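Side-chain contacts in pollen allergen Phl p 6 (PDB 6TRK), which is a grass pollen allergen of unsettled biological function, possibly related to the ribonuclease activity suggested for its family: residues Gln8-Asp13 with Pro57-Lys62; Pro61-Val66 with Arg95-Thr100. The protein carries 1 engineered substitution. All blocks are in the same frame, centred on the assembly; numbering follows the deposited sequence.

How the contacts relate
Contacts 1 and 2 both use helix 60-76, and they overlap at Pro61 and Lys62. Contact 1 joins the region at the start of this helix to helix 2-23. Contact 2 joins its next turn to the end of helix 82-98. Contact 1 is the buried one and is purely apolar, made by leucine and isoleucine side chains. Contact 2 is partly buried. It adds a lysine and a bridging water at its exposed margin to a small apolar centre. Their centres lie about 8 Å apart, and the two touch directly where Ile11 CD1 meets Ala98 CB at 4.3 Å. Neither contact has a direct hydrogen bond between its segments.

Contact 1: residues Gln8-Asp13 with Pro57-Lys62; sequences QKLIED and PQLVPK
Leu59, beside the start of helix 60-76, reaches to Leu10 and Ile11 on helix 2-23. Its CB leaves the backbone toward the helix but does not touch it. CG lies anti to the backbone N (chi1 -175°), which carries the branch point toward helix 2-23. The touching is left to the two methyl groups. CD2 serves chiefly the Leu10 side. It lies 3.9 Å from Leu10 CB and 4.1 Å from Leu10 CD1, so it rests against both the root and one tip of that side chain. Leu59 CD2 also comes within 4.3 Å of Ile11 CG1. CD1 of Leu59 meets Ile11 CD1 at 4.2 Å.

Leu10 and Leu59 pass alongside each other in opposite directions. They do not meet end to end, consistent with a methyl of Leu59 lying by Leu10 CB. Ile11 behaves differently. Its CB does not point at Leu59, but the extended ethyl arm (chi2 164°) brings CD1 over to it. The helix thus offers two consecutive residues: Leu10 is met at its CB and CD1, Ile11 along its ethyl arm.

The backbones stay well apart, with 8.8 Å between Leu10 CA and Leu59 CA. Dispersion and the exclusion of water are what hold the pair, since no polar atom takes part. Just beside it, Gln58 NE2 is hydrogen-bonded to Glu7 OE2, a second and polar tie between the same two parts of the chain.

The other helices close in around this pairing. Leu10 also packs on Asp51 and Ala52 of helix 30-55, while Ile11 packs on Leu94 of helix 82-98. This is a buried contact toward one end of the bundle, with all four helices contributing.

Contact 2: residues Pro61-Val66 with Arg95-Thr100; sequences PKLDEV and RIIAGT
Ile97 points toward helix 60-76, and its side chain fits between Lys62, Leu63 and Val66. Its CD1 does most of the touching. Val66 CG2 is the nearest partner, 3.6 Å from Ile97 CD1. The same valine methyl lies 3.8 Å from Ile97 CG2, so it sits against both branches of the isoleucine. The two side chains cross at a slant. Leu63 comes in at about a right angle, starting away from Ile97 and returning with CD2 to 4.1 Å from Ile97 CD1. Lys62 closes the group with CB, 3.8 Å from Ile97 CD1. Ile97 CG1 stands between its own N and carbonyl carbon (chi1 73°), beside Val66 CG2, and the extended chi2 of 161° carries CD1 on to the group. The isoleucine has a second conformer, so the fit applies to the one described.

Beyond CG, the lysine runs fully extended past the edge of the apolar patch. Its NZ donates to a water at 2.7 Å, and that water donates to Ile97 O at 2.9 Å. The charged end is thus tied through solvent to the last turn of helix 82-98. That helix stops in a Schellman motif, with Gly99 at positive phi (73°), Thr100 N bonded to Arg95 O and Gly99 N to Ile96 O.

Val66 packs on the preceding turns of helix 82-98, at Phe90 and Ala93, and Leu63 turns to Leu49 and Ala52 of helix 30-55. Helices 60-76 and 82-98 run in opposite directions here and follow each other in the chain. The arrangement is that of an antiparallel helical hairpin within a four-helix bundle.

Contact 1: residues Gln8-Asp13 with Pro57-Lys62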
loop_
_atom_site.group_PDB
_atom_site.type_symbol
_atom_site.label_atom_id
_atom_site.label_comp_id
_atom_site.label_asym_id
_atom_site.label_seq_id
_atom_site.Cartn_x
_atom_site.Cartn_y
_atom_site.Cartn_z
ATOM N N GLN A 8 3.798 -11.359 8.684
ATOM C CA GLN A 8 4.922 -10.469 8.383
ATOM C C GLN A 8 5.407 -10.641 6.946
ATOM O O GLN A 8 5.753 -9.648 6.279
ATOM C CB GLN A 8 6.059 -10.722 9.368
ATOM C CG GLN A 8 5.881 -10.044 10.717
ATOM N N LYS A 9 5.478 -11.890 6.462
ATOM C CA LYS A 9 5.849 -12.120 5.074
ATOM C C LYS A 9 4.873 -11.453 4.108
ATOM O O LYS A 9 5.281 -10.873 3.102
ATOM C CB LYS A 9 5.892 -13.619 4.768
ATOM C CG LYS A 9 7.118 -14.352 5.261
ATOM N N LEU A 10 3.577 -11.568 4.379
ATOM C CA LEU A 10 2.593 -10.938 3.497
ATOM C C LEU A 10 2.713 -9.421 3.536
ATOM O O LEU A 10 2.637 -8.757 2.487
ATOM C CB LEU A 10 1.182 -11.394 3.875
ATOM C CG LEU A 10 0.869 -12.874 3.604
ATOM C CD1 LEU A 10 -0.319 -13.369 4.392
ATOM C CD2 LEU A 10 0.625 -13.099 2.122
ATOM N N ILE A 11 2.910 -8.842 4.727
ATOM C CA ILE A 11 3.092 -7.386 4.815
ATOM C C ILE A 11 4.309 -6.964 4.012
ATOM O O ILE A 11 4.274 -5.967 3.282
ATOM C CB ILE A 11 3.178 -6.954 6.293
ATOM C CG1 ILE A 11 1.791 -7.069 6.908
ATOM C CG2 ILE A 11 3.681 -5.546 6.429
ATOM C CD1 ILE A 11 1.842 -7.040 8.448
ATOM N N GLU A 12 5.387 -7.746 4.081
ATOM C CA GLU A 12 6.568 -7.428 3.289
ATOM C C GLU A 12 6.288 -7.515 1.785
ATOM O O GLU A 12 6.741 -6.655 1.024
ATOM C CB GLU A 12 7.719 -8.354 3.682
ATOM C CG GLU A 12 8.954 -8.208 2.777
ATOM C CD GLU A 12 9.445 -6.772 2.674
ATOM O OE1 GLU A 12 10.010 -6.410 1.610
ATOM O OE2 GLU A 12 9.275 -6.001 3.651
ATOM N N ASP A 13 5.567 -8.545 1.339
ATOM C CA ASP A 13 5.234 -8.655 -0.087
ATOM C C ASP A 13 4.336 -7.513 -0.547
ATOM O O ASP A 13 4.502 -6.988 -1.658
ATOM C CB ASP A 13 4.555 -9.988 -0.372
ATOM C CG ASP A 13 5.546 -11.151 -0.460
ATOM O OD1 ASP A 13 6.676 -10.921 -0.927
ATOM O OD2 ASP A 13 5.186 -12.280 -0.086
ATOM N N PRO A 57 -5.985 -15.321 6.775
ATOM C CA PRO A 57 -7.211 -14.539 6.598
ATOM C C PRO A 57 -7.465 -13.532 7.700
ATOM O O PRO A 57 -8.197 -12.568 7.458
ATOM C CB PRO A 57 -8.316 -15.608 6.534
ATOM C CG PRO A 57 -7.675 -16.899 6.977
ATOM C CD PRO A 57 -6.213 -16.779 6.727
ATOM N N GLN A 58 -6.872 -13.707 8.890
ATOM C CA GLN A 58 -7.010 -12.723 9.951
ATOM C C GLN A 58 -6.380 -11.384 9.584
ATOM O O GLN A 58 -6.724 -10.357 10.172
ATOM C CB GLN A 58 -6.370 -13.268 11.239
ATOM C CG GLN A 58 -4.854 -13.404 11.174
ATOM C CD GLN A 58 -4.335 -14.717 10.531
ATOM O OE1 GLN A 58 -5.087 -15.525 9.937
ATOM N NE2 GLN A 58 -3.028 -14.932 10.653
ATOM N N LEU A 59 -5.447 -11.376 8.635
ATOM C CA LEU A 59 -4.811 -10.130 8.211
ATOM C C LEU A 59 -5.672 -9.344 7.234
ATOM O O LEU A 59 -5.440 -8.150 7.029
ATOM C CB LEU A 59 -3.465 -10.461 7.576
ATOM C CG LEU A 59 -2.518 -9.352 7.126
ATOM C CD1 LEU A 59 -2.094 -8.529 8.317
ATOM C CD2 LEU A 59 -1.314 -9.964 6.453
ATOM N N VAL A 60 -6.649 -9.999 6.592
ATOM C CA VAL A 60 -7.361 -9.355 5.485
ATOM C C VAL A 60 -8.064 -8.069 5.915
ATOM O O VAL A 60 -7.983 -7.073 5.174
ATOM C CB VAL A 60 -8.325 -10.359 4.829
ATOM C CG1 VAL A 60 -9.235 -9.666 3.840
ATOM C CG2 VAL A 60 -7.523 -11.436 4.156
ATOM N N PRO A 61 -8.792 -8.021 7.038
ATOM C CA PRO A 61 -9.440 -6.751 7.420
ATOM C C PRO A 61 -8.460 -5.634 7.674
ATOM O O PRO A 61 -8.801 -4.455 7.474
ATOM C CB PRO A 61 -10.198 -7.090 8.710
ATOM C CG PRO A 61 -10.246 -8.569 8.766
ATOM C CD PRO A 61 -9.127 -9.118 7.968
ATOM N N LYS A 62 -7.256 -5.974 8.151
ATOM C CA LYS A 62 -6.232 -4.947 8.360
ATOM C C LYS A 62 -5.709 -4.428 7.015
ATOM O O LYS A 62 -5.577 -3.214 6.833
ATOM C CB LYS A 62 -5.105 -5.529 9.207
ATOM C CG LYS A 62 -5.522 -5.853 10.657
ATOM C CD LYS A 62 -4.340 -6.503 11.389
ATOM C CE LYS A 62 -4.690 -6.994 12.769
ATOM N NZ LYS A 62 -3.484 -7.626 13.380
#

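Contact 2: residues Pro61-Val66 with Arg95-Thr100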
loop_
_atom_site.group_PDB
_atom_site.type_symbol
_atom_site.label_atom_id
_atom_site.label_comp_id
_atom_site.label_asym_id
_atom_site.label_seq_id
_atom_site.Cartn_x
_atom_site.Cartn_y
_atom_site.Cartn_z
ATOM N N PRO A 61 -8.792 -8.021 7.038
ATOM C CA PRO A 61 -9.440 -6.751 7.420
ATOM C C PRO A 61 -8.460 -5.634 7.674
ATOM O O PRO A 61 -8.801 -4.455 7.474
ATOM C CB PRO A 61 -10.198 -7.090 8.710
ATOM C CG PRO A 61 -10.246 -8.569 8.766
ATOM C CD PRO A 61 -9.127 -9.118 7.968
ATOM N N LYS A 62 -7.256 -5.974 8.151
ATOM C CA LYS A 62 -6.232 -4.947 8.360
ATOM C C LYS A 62 -5.709 -4.428 7.015
ATOM O O LYS A 62 -5.577 -3.214 6.833
ATOM C CB LYS A 62 -5.105 -5.529 9.207
ATOM C CG LYS A 62 -5.522 -5.853 10.657
ATOM C CD LYS A 62 -4.340 -6.503 11.389
ATOM C CE LYS A 62 -4.690 -6.994 12.769
ATOM N NZ LYS A 62 -3.484 -7.626 13.380
ATOM N N LEU A 63 -5.423 -5.333 6.070
ATOM C CA LEU A 63 -5.026 -4.898 4.740
ATOM C C LEU A 63 -6.128 -4.083 4.085
ATOM O O LEU A 63 -5.841 -3.032 3.482
ATOM C CB LEU A 63 -4.641 -6.095 3.871
ATOM C CG LEU A 63 -3.334 -6.803 4.264
ATOM C CD1 LEU A 63 -3.148 -8.059 3.383
ATOM C CD2 LEU A 63 -2.169 -5.869 4.124
ATOM N N ASP A 64 -7.401 -4.508 4.222
ATOM C CA ASP A 64 -8.505 -3.721 3.666
ATOM C C ASP A 64 -8.467 -2.271 4.195
ATOM O O ASP A 64 -8.695 -1.317 3.443
ATOM C CB ASP A 64 -9.868 -4.316 4.033
ATOM C CG ASP A 64 -10.173 -5.645 3.378
ATOM O OD1 ASP A 64 -9.572 -6.027 2.341
ATOM O OD2 ASP A 64 -11.094 -6.317 3.916
ATOM N N GLU A 65 -8.196 -2.099 5.501
ATOM C CA GLU A 65 -8.144 -0.766 6.081
ATOM C C GLU A 65 -6.997 0.076 5.518
ATOM O O GLU A 65 -7.140 1.294 5.323
ATOM C CB GLU A 65 -8.049 -0.877 7.606
ATOM C CG GLU A 65 -7.870 0.458 8.307
ATOM C CD GLU A 65 -9.031 1.449 8.193
ATOM O OE1 GLU A 65 -10.174 1.038 7.867
ATOM O OE2 GLU A 65 -8.808 2.665 8.481
ATOM N N VAL A 66 -5.822 -0.533 5.324
ATOM C CA VAL A 66 -4.692 0.183 4.724
ATOM C C VAL A 66 -5.070 0.674 3.326
ATOM O O VAL A 66 -4.839 1.840 2.967
ATOM C CB VAL A 66 -3.458 -0.738 4.663
ATOM C CG1 VAL A 66 -2.290 -0.105 3.939
ATOM C CG2 VAL A 66 -3.032 -1.171 6.046
ATOM N N ARG A 95 2.506 0.634 8.241
ATOM C CA ARG A 95 3.335 0.573 9.442
ATOM C C ARG A 95 2.487 0.481 10.703
ATOM O O ARG A 95 2.875 -0.188 11.663
ATOM C CB ARG A 95 4.282 1.779 9.473
ATOM C CG ARG A 95 5.422 1.649 8.456
ATOM C CD ARG A 95 6.561 2.669 8.658
ATOM N NE ARG A 95 6.210 4.007 8.187
ATOM C CZ ARG A 95 6.413 4.464 6.943
ATOM N NH1 ARG A 95 6.056 5.705 6.642
ATOM N NH2 ARG A 95 6.974 3.701 6.015
ATOM N N ILE A 96 1.306 1.098 10.712
ATOM C CA ILE A 96 0.447 1.000 11.878
ATOM C C ILE A 96 -0.030 -0.444 12.067
ATOM O O ILE A 96 0.059 -0.997 13.170
ATOM C CB ILE A 96 -0.704 2.007 11.777
ATOM C CG1 ILE A 96 -0.147 3.431 11.937
ATOM C CG2 ILE A 96 -1.773 1.722 12.814
ATOM C CD1 ILE A 96 -1.090 4.509 11.554
ATOM N N ILE A 97 -0.545 -1.081 11.003
ATOM C CA ILE A 97 -1.037 -2.442 11.192
ATOM C C ILE A 97 0.111 -3.410 11.457
ATOM O O ILE A 97 -0.103 -4.465 12.070
ATOM C CB ILE A 97 -1.931 -2.927 10.028
ATOM C CG1 ILE A 97 -1.135 -3.221 8.768
ATOM C CG2 ILE A 97 -3.023 -1.903 9.737
ATOM C CD1 ILE A 97 -1.864 -4.113 7.770
ATOM N N ALA A 98 1.329 -3.073 11.045
ATOM C CA ALA A 98 2.495 -3.917 11.310
ATOM C C ALA A 98 3.047 -3.729 12.719
ATOM O O ALA A 98 3.923 -4.514 13.152
ATOM C CB ALA A 98 3.574 -3.603 10.264
ATOM N N GLY A 99 2.556 -2.733 13.442
ATOM C CA GLY A 99 3.048 -2.399 14.773
ATOM C C GLY A 99 4.393 -1.730 14.794
ATOM O O GLY A 99 5.133 -1.860 15.792
ATOM N N THR A 100 4.723 -0.990 13.732
ATOM C CA THR A 100 5.982 -0.239 13.651
ATOM C C THR A 100 5.817 1.122 14.316
ATOM O O THR A 100 4.987 1.908 13.868
ATOM C CB THR A 100 6.364 -0.075 12.188
ATOM O OG1 THR A 100 6.496 -1.373 11.586
ATOM C CG2 THR A 100 7.632 0.725 12.031
HETATM O O HOH W 1 -2.158 -5.368 13.880
#